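Transcriptional regulator (Vibrio vulnificus, PDB 4IVN) represses the nan genes of sialic acid catabolism, probably by binding operator DNA, and binds the pathway intermediate N-acetylmannosamine 6-phosphate in its SIS domain. Local coordinates at residues A[23-28]-A[48-53]; A[118-123]-A[221-226]; A[161-166]-A[187-192]. All blocks are in the same frame, centred on the assembly; numbering follows the deposited sequence.

Contact 1: residues A[23-28]-A[48-53]; sequences RVVADY and TQTSEA
T48 pushes its methyl against Y28: CG2 lies 3.6 Å from Y28 CB and nearly as close to CG, meeting the root of the ring obliquely. With OG1 of T48 between the backbone N and the carbonyl carbon (chi1 57°), the hydroxyl bonds back to L44 O and A45 O of its own helix, and the methyl is anti to the carbonyl carbon, on the Y28 side. The carbonyl of T48 faces V24, whose CG1 stands 3.8 Å from T48 O. At Q49 the chain leaves the helix with positive phi (52°) in a Schellman motif, and T50, just beyond it, again touches helix 20-36. T50 OG1 donates to T48 OG1 at 2.9 Å, tying the turn together, and also touches V25 CG2 at 3.5 Å; the T50 methyl packs on the same V25 branch. S51 then takes the N-cap position of the next helix, with its OG bonded to T54 OG1. The turn thus joins helices 41-48 and 52-61 as in a helix-turn-helix DNA-binding motif. Helix 20-36 packs against it: Y28 reaches L44 and N47 and bonds Q39 through its hydroxyl, while V25 continues onto T54 and L58 of helix 52-61.

Contact 2: residues A[118-123]-A[221-226]; sequences ARIVER and EMLVAA
Helix 114-126 packs here on strand 221-224, outermost in this chain's parallel sheet of the SIS domain, an alpha-beta-alpha sandwich, and a salt-bridge network of R119, R123 and E221 holds the two together. The segment axes approach to 9.3 Å, with N-to-C directions 121° apart. The E221 carboxylate is gripped side-on by R119: NE meets OE2 at 3.0 Å and NH2 meets OE1 at 2.9 Å, the latter on the syn lone pair. Both oxygens lie near the guanidinium plane, which is inclined 33° to the carboxylate. A bend in the R119 chain (chi3 -49°) places NE for this two-pronged contact. R123 comes in along an extended chain and adds a weak bond, NE to OE2 at 3.4 Å, so two arginines one helical turn apart share one buried acid, and its negative charge is probably well compensated. Beside the salt bridges the I120 and E221 side chains slide past each other in opposite directions, with I120 CG1 3.6 Å from E221 CB. I120 and L223 reach toward each other tip to tip, I120 CD1 coming within 3.4 Å of L223 CG, tighter than usual van der Waals contact. I120 also touches V205 of strand 204-208 and L250 of helix 237-257, while L223 lies on L246 of that helix. Strand 221-224 itself is hydrogen-bonded to strand 204-208 through S206 and T208, so helix 114-126 flanks helix 237-257 over this end of the sheet.

Contact 3: residues A[161-166]-A[187-192]; sequences DTHLAA and TKEVIH
This is a largely polar surface contact between the first turns of two neighbouring helices in the SIS domain, each following a strand of the parallel sheet. Segments 162-166 and 188-192 run almost parallel, 13° apart with their axes 9.3 Å from each other. The direct link joins T162 and E189, whose side chains cross at about a right angle: T162 OG1 donates to E189 OE2 at 2.7 Å, using the anti lone pair of the carboxylate. T162 puts its hydroxyl there with chi1 at 45°, between its backbone N and carbonyl carbon, while E189 reaches out with its chain extended beyond CG. Behind the bond the two CB atoms of T162 and E189 pack at 3.6 Å. H163 CD2 also lies 3.6 Å from E189 OE2, approached obliquely, the ring and carboxylate planes being 64° apart. A water bridges the backbones, donating to T162 O at 2.9 Å and to E189 O at 3.0 Å, and sits in plane at the edge of the H192 ring. Further along, A166 CB meets H192 CD2 at 4.2 Å. The start of helix 162-170 is fixed by its N-cap, D161, whose OD2 accepts from H163 N at 2.9 Å and also, from above the carboxylate plane, from L164 N. T187, at the N-cap position of the other helix, sends its OG1 instead to O17 of the bound sugar phosphate and packs on M276 of the second subunit. The two helices follow strands 156-159 and 176-181, which flank strand 129-133 in the sheet; both touch strand 129-133, A165 of one and V190 of the other meeting I133, and A165 and A166 extend the helix pairing to A193 and L196.

Overall arrangement
Contact 1 belongs to the helix-turn-helix region, and contacts 2 and 3 to the body built round the SIS sheet. None touches another: centres of contacts 1 and 2 are about 31 Å apart, those of 1 and 3 about 29 Å, and those of 2 and 3 about 21 Å. Along the chain contact 1 closes before the others open, whereas contact 3 is nested within the loop closed by contact 2. Contact 3 reaches the ligand directly through T187, and the V190 side chain is about 5 Å away; at contact 2 the M222 side chain is about 11 Å away. Nearest atoms of contacts 1 and 3 are about 9 Å apart, so the probable DNA-binding region comes close to the SIS domain at this point.

Contact 1: residues A[23-28]-A[48-53]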
loop_
_atom_site.group_PDB
_atom_site.type_symbol
_atom_site.label_atom_id
_atom_site.label_comp_id
_atom_site.label_asym_id
_atom_site.label_seq_id
_atom_site.Cartn_x
_atom_site.Cartn_y
_atom_site.Cartn_z
ATOM N N ARG A 23 4.665 -31.358 -27.230
ATOM C CA ARG A 23 3.528 -32.181 -26.728
ATOM C C ARG A 23 3.565 -32.289 -25.228
ATOM O O ARG A 23 2.509 -32.301 -24.583
ATOM C CB ARG A 23 3.512 -33.623 -27.291
ATOM C CG ARG A 23 2.918 -33.771 -28.689
ATOM C CD ARG A 23 2.627 -35.231 -29.081
ATOM N NE ARG A 23 1.433 -35.289 -29.937
ATOM C CZ ARG A 23 0.187 -35.551 -29.518
ATOM N NH1 ARG A 23 -0.077 -35.837 -28.243
ATOM N NH2 ARG A 23 -0.813 -35.539 -30.390
ATOM N N VAL A 24 4.782 -32.380 -24.679
ATOM C CA VAL A 24 4.938 -32.461 -23.231
ATOM C C VAL A 24 4.369 -31.181 -22.624
ATOM O O VAL A 24 3.624 -31.203 -21.643
ATOM C CB VAL A 24 6.422 -32.624 -22.868
ATOM C CG1 VAL A 24 6.657 -32.282 -21.408
ATOM C CG2 VAL A 24 6.873 -34.083 -23.170
ATOM N N VAL A 25 4.706 -30.052 -23.237
ATOM C CA VAL A 25 4.240 -28.775 -22.686
ATOM C C VAL A 25 2.750 -28.623 -22.964
ATOM O O VAL A 25 2.012 -28.134 -22.094
ATOM C CB VAL A 25 4.985 -27.566 -23.307
ATOM C CG1 VAL A 25 4.488 -26.263 -22.677
ATOM C CG2 VAL A 25 6.507 -27.677 -23.119
ATOM N N ALA A 26 2.295 -29.036 -24.170
ATOM C CA ALA A 26 0.870 -28.914 -24.470
ATOM C C ALA A 26 0.107 -29.758 -23.435
ATOM O O ALA A 26 -0.866 -29.293 -22.831
ATOM C CB ALA A 26 0.567 -29.309 -25.930
ATOM N N ASP A 27 0.620 -30.944 -23.136
ATOM C CA ASP A 27 -0.074 -31.887 -22.203
ATOM C C ASP A 27 -0.148 -31.388 -20.755
ATOM O O ASP A 27 -1.205 -31.538 -20.079
ATOM C CB ASP A 27 0.568 -33.271 -22.200
ATOM C CG ASP A 27 0.088 -34.144 -23.336
ATOM O OD1 ASP A 27 -1.033 -33.923 -23.830
ATOM O OD2 ASP A 27 0.819 -35.076 -23.742
ATOM N N TYR A 28 0.975 -30.857 -20.280
ATOM C CA TYR A 28 1.028 -30.253 -18.949
ATOM C C TYR A 28 0.011 -29.112 -18.844
ATOM O O TYR A 28 -0.701 -29.011 -17.852
ATOM C CB TYR A 28 2.439 -29.778 -18.567
ATOM C CG TYR A 28 2.529 -29.154 -17.193
ATOM C CD1 TYR A 28 2.971 -29.892 -16.087
ATOM C CD2 TYR A 28 2.196 -27.788 -16.981
ATOM C CE1 TYR A 28 3.034 -29.307 -14.800
ATOM C CE2 TYR A 28 2.279 -27.212 -15.710
ATOM C CZ TYR A 28 2.699 -27.977 -14.630
ATOM O OH TYR A 28 2.745 -27.396 -13.380
ATOM N N THR A 48 7.818 -28.552 -16.588
ATOM C CA THR A 48 7.753 -29.464 -17.705
ATOM C C THR A 48 9.132 -30.049 -18.060
ATOM O O THR A 48 9.225 -30.906 -18.954
ATOM C CB THR A 48 7.225 -28.761 -18.962
ATOM O OG1 THR A 48 8.071 -27.641 -19.240
ATOM C CG2 THR A 48 5.713 -28.383 -18.810
ATOM N N GLN A 49 10.173 -29.582 -17.371
ATOM C CA GLN A 49 11.573 -29.906 -17.705
ATOM C C GLN A 49 11.903 -29.645 -19.193
ATOM O O GLN A 49 12.456 -30.514 -19.888
ATOM C CB GLN A 49 11.869 -31.378 -17.389
ATOM C CG GLN A 49 12.032 -31.756 -15.915
ATOM C CD GLN A 49 11.900 -33.268 -15.742
ATOM O OE1 GLN A 49 10.795 -33.813 -15.797
ATOM N NE2 GLN A 49 13.027 -33.959 -15.568
ATOM N N THR A 50 11.566 -28.459 -19.694
ATOM C CA THR A 50 11.863 -28.073 -21.072
ATOM C C THR A 50 12.504 -26.695 -20.955
ATOM O O THR A 50 12.447 -26.068 -19.899
ATOM C CB THR A 50 10.573 -28.101 -21.977
ATOM O OG1 THR A 50 9.639 -27.063 -21.592
ATOM C CG2 THR A 50 9.834 -29.426 -21.857
ATOM N N SER A 51 13.088 -26.173 -22.008
ATOM C CA SER A 51 13.610 -24.807 -21.934
ATOM C C SER A 51 12.466 -23.761 -22.003
ATOM O O SER A 51 11.329 -24.063 -22.365
ATOM C CB SER A 51 14.537 -24.597 -23.082
ATOM O OG SER A 51 13.768 -24.809 -24.229
ATOM N N GLU A 52 12.782 -22.516 -21.687
ATOM C CA GLU A 52 11.836 -21.467 -21.945
ATOM C C GLU A 52 11.654 -21.286 -23.440
ATOM O O GLU A 52 10.597 -20.863 -23.888
ATOM C CB GLU A 52 12.303 -20.165 -21.324
ATOM C CG GLU A 52 12.537 -20.276 -19.842
ATOM C CD GLU A 52 12.848 -18.926 -19.202
ATOM O OE1 GLU A 52 12.760 -17.883 -19.898
ATOM O OE2 GLU A 52 13.153 -18.922 -17.989
ATOM N N ALA A 53 12.674 -21.589 -24.211
ATOM C CA ALA A 53 12.508 -21.519 -25.701
ATOM C C ALA A 53 11.400 -22.460 -26.239
ATOM O O ALA A 53 10.703 -22.162 -27.224
ATOM C CB ALA A 53 13.816 -21.838 -26.403
#

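Contact 2: residues A[118-123]-A[221-226]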
loop_
_atom_site.group_PDB
_atom_site.type_symbol
_atom_site.label_atom_id
_atom_site.label_comp_id
_atom_site.label_asym_id
_atom_site.label_seq_id
_atom_site.Cartn_x
_atom_site.Cartn_y
_atom_site.Cartn_z
ATOM N N ALA A 118 17.437 -12.136 7.246
ATOM C CA ALA A 118 18.593 -11.615 8.067
ATOM C C ALA A 118 19.696 -11.041 7.178
ATOM O O ALA A 118 20.214 -9.942 7.439
ATOM C CB ALA A 118 19.134 -12.680 9.038
ATOM N N ARG A 119 20.007 -11.751 6.082
ATOM C CA ARG A 119 20.932 -11.197 5.174
ATOM C C ARG A 119 20.489 -9.877 4.538
ATOM O O ARG A 119 21.314 -8.989 4.348
ATOM C CB ARG A 119 21.254 -12.195 4.085
ATOM C CG ARG A 119 22.299 -13.152 4.562
ATOM C CD ARG A 119 22.911 -13.803 3.338
ATOM N NE ARG A 119 21.875 -14.309 2.392
ATOM C CZ ARG A 119 21.235 -15.452 2.508
ATOM N NH1 ARG A 119 21.459 -16.272 3.567
ATOM N NH2 ARG A 119 20.361 -15.788 1.574
ATOM N N ILE A 120 19.205 -9.785 4.168
ATOM C CA ILE A 120 18.692 -8.570 3.515
ATOM C C ILE A 120 18.782 -7.354 4.502
ATOM O O ILE A 120 19.153 -6.240 4.134
ATOM C CB ILE A 120 17.239 -8.802 3.004
ATOM C CG1 ILE A 120 17.264 -9.911 1.912
ATOM C CG2 ILE A 120 16.643 -7.484 2.507
ATOM C CD1 ILE A 120 15.887 -10.416 1.457
ATOM N N VAL A 121 18.433 -7.586 5.751
ATOM C CA VAL A 121 18.598 -6.565 6.801
ATOM C C VAL A 121 19.973 -5.995 6.861
ATOM O O VAL A 121 20.148 -4.755 6.899
ATOM C CB VAL A 121 18.361 -7.164 8.174
ATOM C CG1 VAL A 121 18.805 -6.131 9.265
ATOM C CG2 VAL A 121 16.862 -7.565 8.318
ATOM N N GLU A 122 20.988 -6.874 6.799
ATOM C CA GLU A 122 22.356 -6.411 6.864
ATOM C C GLU A 122 22.733 -5.589 5.643
ATOM O O GLU A 122 23.358 -4.550 5.772
ATOM C CB GLU A 122 23.276 -7.650 6.985
ATOM C CG GLU A 122 24.567 -7.462 7.735
ATOM C CD GLU A 122 24.439 -6.539 8.924
ATOM O OE1 GLU A 122 23.452 -6.670 9.728
ATOM O OE2 GLU A 122 25.357 -5.657 9.028
ATOM N N ARG A 123 22.329 -6.039 4.459
ATOM C CA ARG A 123 22.513 -5.207 3.227
ATOM C C ARG A 123 21.914 -3.791 3.349
ATOM O O ARG A 123 22.564 -2.807 3.018
ATOM C CB ARG A 123 21.944 -5.963 2.050
ATOM C CG ARG A 123 22.798 -7.244 1.813
ATOM C CD ARG A 123 22.679 -7.797 0.410
ATOM N NE ARG A 123 23.342 -9.108 0.198
ATOM C CZ ARG A 123 24.545 -9.269 -0.354
ATOM N NH1 ARG A 123 25.292 -8.208 -0.699
ATOM N NH2 ARG A 123 25.000 -10.513 -0.579
ATOM N N GLU A 221 19.146 -11.456 -3.537
ATOM C CA GLU A 221 18.280 -12.066 -2.561
ATOM C C GLU A 221 16.811 -11.948 -3.014
ATOM O O GLU A 221 16.499 -11.072 -3.827
ATOM C CB GLU A 221 18.368 -11.300 -1.219
ATOM C CG GLU A 221 19.794 -11.038 -0.663
ATOM C CD GLU A 221 20.531 -12.249 -0.029
ATOM O OE1 GLU A 221 19.910 -13.355 0.061
ATOM O OE2 GLU A 221 21.747 -12.066 0.419
ATOM N N MET A 222 15.899 -12.737 -2.447
ATOM C CA MET A 222 14.481 -12.585 -2.806
ATOM C C MET A 222 13.644 -12.761 -1.544
ATOM O O MET A 222 13.972 -13.585 -0.723
ATOM C CB MET A 222 14.032 -13.740 -3.719
ATOM C CG MET A 222 14.124 -13.499 -5.213
ATOM S SD MET A 222 12.648 -14.154 -6.088
ATOM C CE MET A 222 12.840 -13.295 -7.656
ATOM N N LEU A 223 12.557 -12.023 -1.416
ATOM C CA LEU A 223 11.573 -12.337 -0.355
ATOM C C LEU A 223 10.316 -12.566 -1.173
ATOM O O LEU A 223 10.096 -11.852 -2.110
ATOM C CB LEU A 223 11.395 -11.193 0.624
ATOM C CG LEU A 223 12.527 -10.944 1.623
ATOM C CD1 LEU A 223 12.123 -9.916 2.660
ATOM C CD2 LEU A 223 13.008 -12.240 2.287
ATOM N N VAL A 224 9.586 -13.628 -0.857
ATOM C CA VAL A 224 8.439 -14.074 -1.632
ATOM C C VAL A 224 7.180 -14.002 -0.807
ATOM O O VAL A 224 7.074 -14.638 0.204
ATOM C CB VAL A 224 8.701 -15.520 -2.144
ATOM C CG1 VAL A 224 7.435 -16.122 -2.802
ATOM C CG2 VAL A 224 9.915 -15.484 -3.089
ATOM N N ALA A 225 6.206 -13.234 -1.244
ATOM C CA ALA A 225 4.883 -13.152 -0.557
ATOM C C ALA A 225 3.951 -14.217 -1.169
ATOM O O ALA A 225 4.152 -14.606 -2.348
ATOM C CB ALA A 225 4.316 -11.699 -0.838
ATOM N N ALA A 226 2.917 -14.654 -0.429
ATOM C CA ALA A 226 1.938 -15.585 -0.911
ATOM C C ALA A 226 1.039 -14.984 -1.958
ATOM O O ALA A 226 1.071 -13.782 -2.228
ATOM C CB ALA A 226 1.110 -16.153 0.256
#

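Contact 3: residues A[161-166]-A[187-192]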
loop_
_atom_site.group_PDB
_atom_site.type_symbol
_atom_site.label_atom_id
_atom_site.label_comp_id
_atom_site.label_asym_id
_atom_site.label_seq_id
_atom_site.Cartn_x
_atom_site.Cartn_y
_atom_site.Cartn_z
ATOM N N ASP A 161 9.126 5.828 -13.081
ATOM C CA ASP A 161 9.725 6.092 -14.418
ATOM C C ASP A 161 10.872 5.082 -14.676
ATOM O O ASP A 161 11.962 5.241 -14.092
ATOM C CB ASP A 161 10.178 7.537 -14.630
ATOM C CG ASP A 161 10.588 7.785 -16.099
ATOM O OD1 ASP A 161 10.503 8.940 -16.720
ATOM O OD2 ASP A 161 11.009 6.744 -16.716
ATOM N N THR A 162 10.637 4.098 -15.499
ATOM C CA THR A 162 11.586 2.944 -15.674
ATOM C C THR A 162 12.753 3.343 -16.558
ATOM O O THR A 162 13.781 2.676 -16.538
ATOM C CB THR A 162 10.884 1.698 -16.194
ATOM O OG1 THR A 162 10.037 2.104 -17.248
ATOM C CG2 THR A 162 9.940 1.092 -15.098
ATOM N N HIS A 163 12.609 4.447 -17.275
ATOM C CA HIS A 163 13.723 5.103 -17.996
ATOM C C HIS A 163 14.689 5.688 -17.044
ATOM O O HIS A 163 15.899 5.384 -17.121
ATOM C CB HIS A 163 13.174 6.142 -18.958
ATOM C CG HIS A 163 12.525 5.501 -20.154
ATOM N ND1 HIS A 163 12.989 5.677 -21.419
ATOM C CD2 HIS A 163 11.422 4.636 -20.233
ATOM C CE1 HIS A 163 12.183 4.989 -22.298
ATOM N NE2 HIS A 163 11.241 4.317 -21.552
ATOM N N LEU A 164 14.170 6.446 -16.057
ATOM C CA LEU A 164 15.033 7.035 -15.032
ATOM C C LEU A 164 15.667 5.921 -14.189
ATOM O O LEU A 164 16.883 6.001 -13.838
ATOM C CB LEU A 164 14.256 7.984 -14.138
ATOM C CG LEU A 164 13.955 9.380 -14.731
ATOM C CD1 LEU A 164 13.280 10.259 -13.658
ATOM C CD2 LEU A 164 15.229 10.073 -15.189
ATOM N N ALA A 165 14.847 4.925 -13.867
ATOM C CA ALA A 165 15.344 3.816 -12.990
ATOM C C ALA A 165 16.508 3.109 -13.762
ATOM O O ALA A 165 17.575 2.787 -13.172
ATOM C CB ALA A 165 14.222 2.798 -12.752
ATOM N N ALA A 166 16.297 2.856 -15.061
ATOM C CA ALA A 166 17.435 2.288 -15.910
ATOM C C ALA A 166 18.676 3.183 -15.868
ATOM O O ALA A 166 19.812 2.661 -15.738
ATOM C CB ALA A 166 17.050 2.009 -17.346
ATOM N N THR A 187 7.877 -8.230 -15.523
ATOM C CA THR A 187 7.580 -6.930 -16.150
ATOM C C THR A 187 8.808 -6.367 -16.852
ATOM O O THR A 187 9.837 -6.158 -16.266
ATOM C CB THR A 187 7.055 -5.926 -15.105
ATOM O OG1 THR A 187 5.833 -6.469 -14.565
ATOM C CG2 THR A 187 6.712 -4.599 -15.794
ATOM N N LYS A 188 8.697 -6.113 -18.142
ATOM C CA LYS A 188 9.867 -5.951 -18.949
ATOM C C LYS A 188 10.826 -4.804 -18.500
ATOM O O LYS A 188 12.057 -5.026 -18.356
ATOM C CB LYS A 188 9.379 -5.752 -20.372
ATOM C CG LYS A 188 10.345 -6.110 -21.476
ATOM C CD LYS A 188 10.933 -4.824 -21.944
ATOM C CE LYS A 188 11.111 -4.784 -23.457
ATOM N NZ LYS A 188 12.075 -3.631 -23.657
ATOM N N GLU A 189 10.288 -3.591 -18.333
ATOM C CA GLU A 189 11.146 -2.462 -18.016
ATOM C C GLU A 189 11.628 -2.535 -16.547
ATOM O O GLU A 189 12.737 -2.082 -16.183
ATOM C CB GLU A 189 10.510 -1.085 -18.416
ATOM C CG GLU A 189 10.397 -1.022 -19.934
ATOM C CD GLU A 189 10.081 0.350 -20.522
ATOM O OE1 GLU A 189 9.924 0.495 -21.745
ATOM O OE2 GLU A 189 9.981 1.331 -19.784
ATOM N N VAL A 190 10.862 -3.211 -15.706
ATOM C CA VAL A 190 11.340 -3.374 -14.320
ATOM C C VAL A 190 12.553 -4.298 -14.324
ATOM O O VAL A 190 13.559 -3.965 -13.671
ATOM C CB VAL A 190 10.232 -3.935 -13.415
ATOM C CG1 VAL A 190 10.765 -4.323 -12.047
ATOM C CG2 VAL A 190 9.203 -2.798 -13.235
ATOM N N ILE A 191 12.441 -5.481 -14.951
ATOM C CA ILE A 191 13.576 -6.466 -15.090
ATOM C C ILE A 191 14.795 -5.836 -15.681
ATOM O O ILE A 191 15.909 -6.130 -15.266
ATOM C CB ILE A 191 13.211 -7.560 -16.135
ATOM C CG1 ILE A 191 12.167 -8.502 -15.580
ATOM C CG2 ILE A 191 14.430 -8.371 -16.619
ATOM C CD1 ILE A 191 11.831 -9.475 -16.752
ATOM N N HIS A 192 14.585 -4.970 -16.694
ATOM C CA HIS A 192 15.693 -4.396 -17.415
ATOM C C HIS A 192 16.496 -3.475 -16.490
ATOM O O HIS A 192 17.742 -3.540 -16.419
ATOM C CB HIS A 192 15.182 -3.662 -18.650
ATOM C CG HIS A 192 16.274 -2.937 -19.381
ATOM N ND1 HIS A 192 17.284 -3.604 -20.070
ATOM C CD2 HIS A 192 16.538 -1.560 -19.516
ATOM C CE1 HIS A 192 18.131 -2.706 -20.574
ATOM N NE2 HIS A 192 17.661 -1.451 -20.236
HETATM O O HOH W 1 14.146 0.048 -17.692
#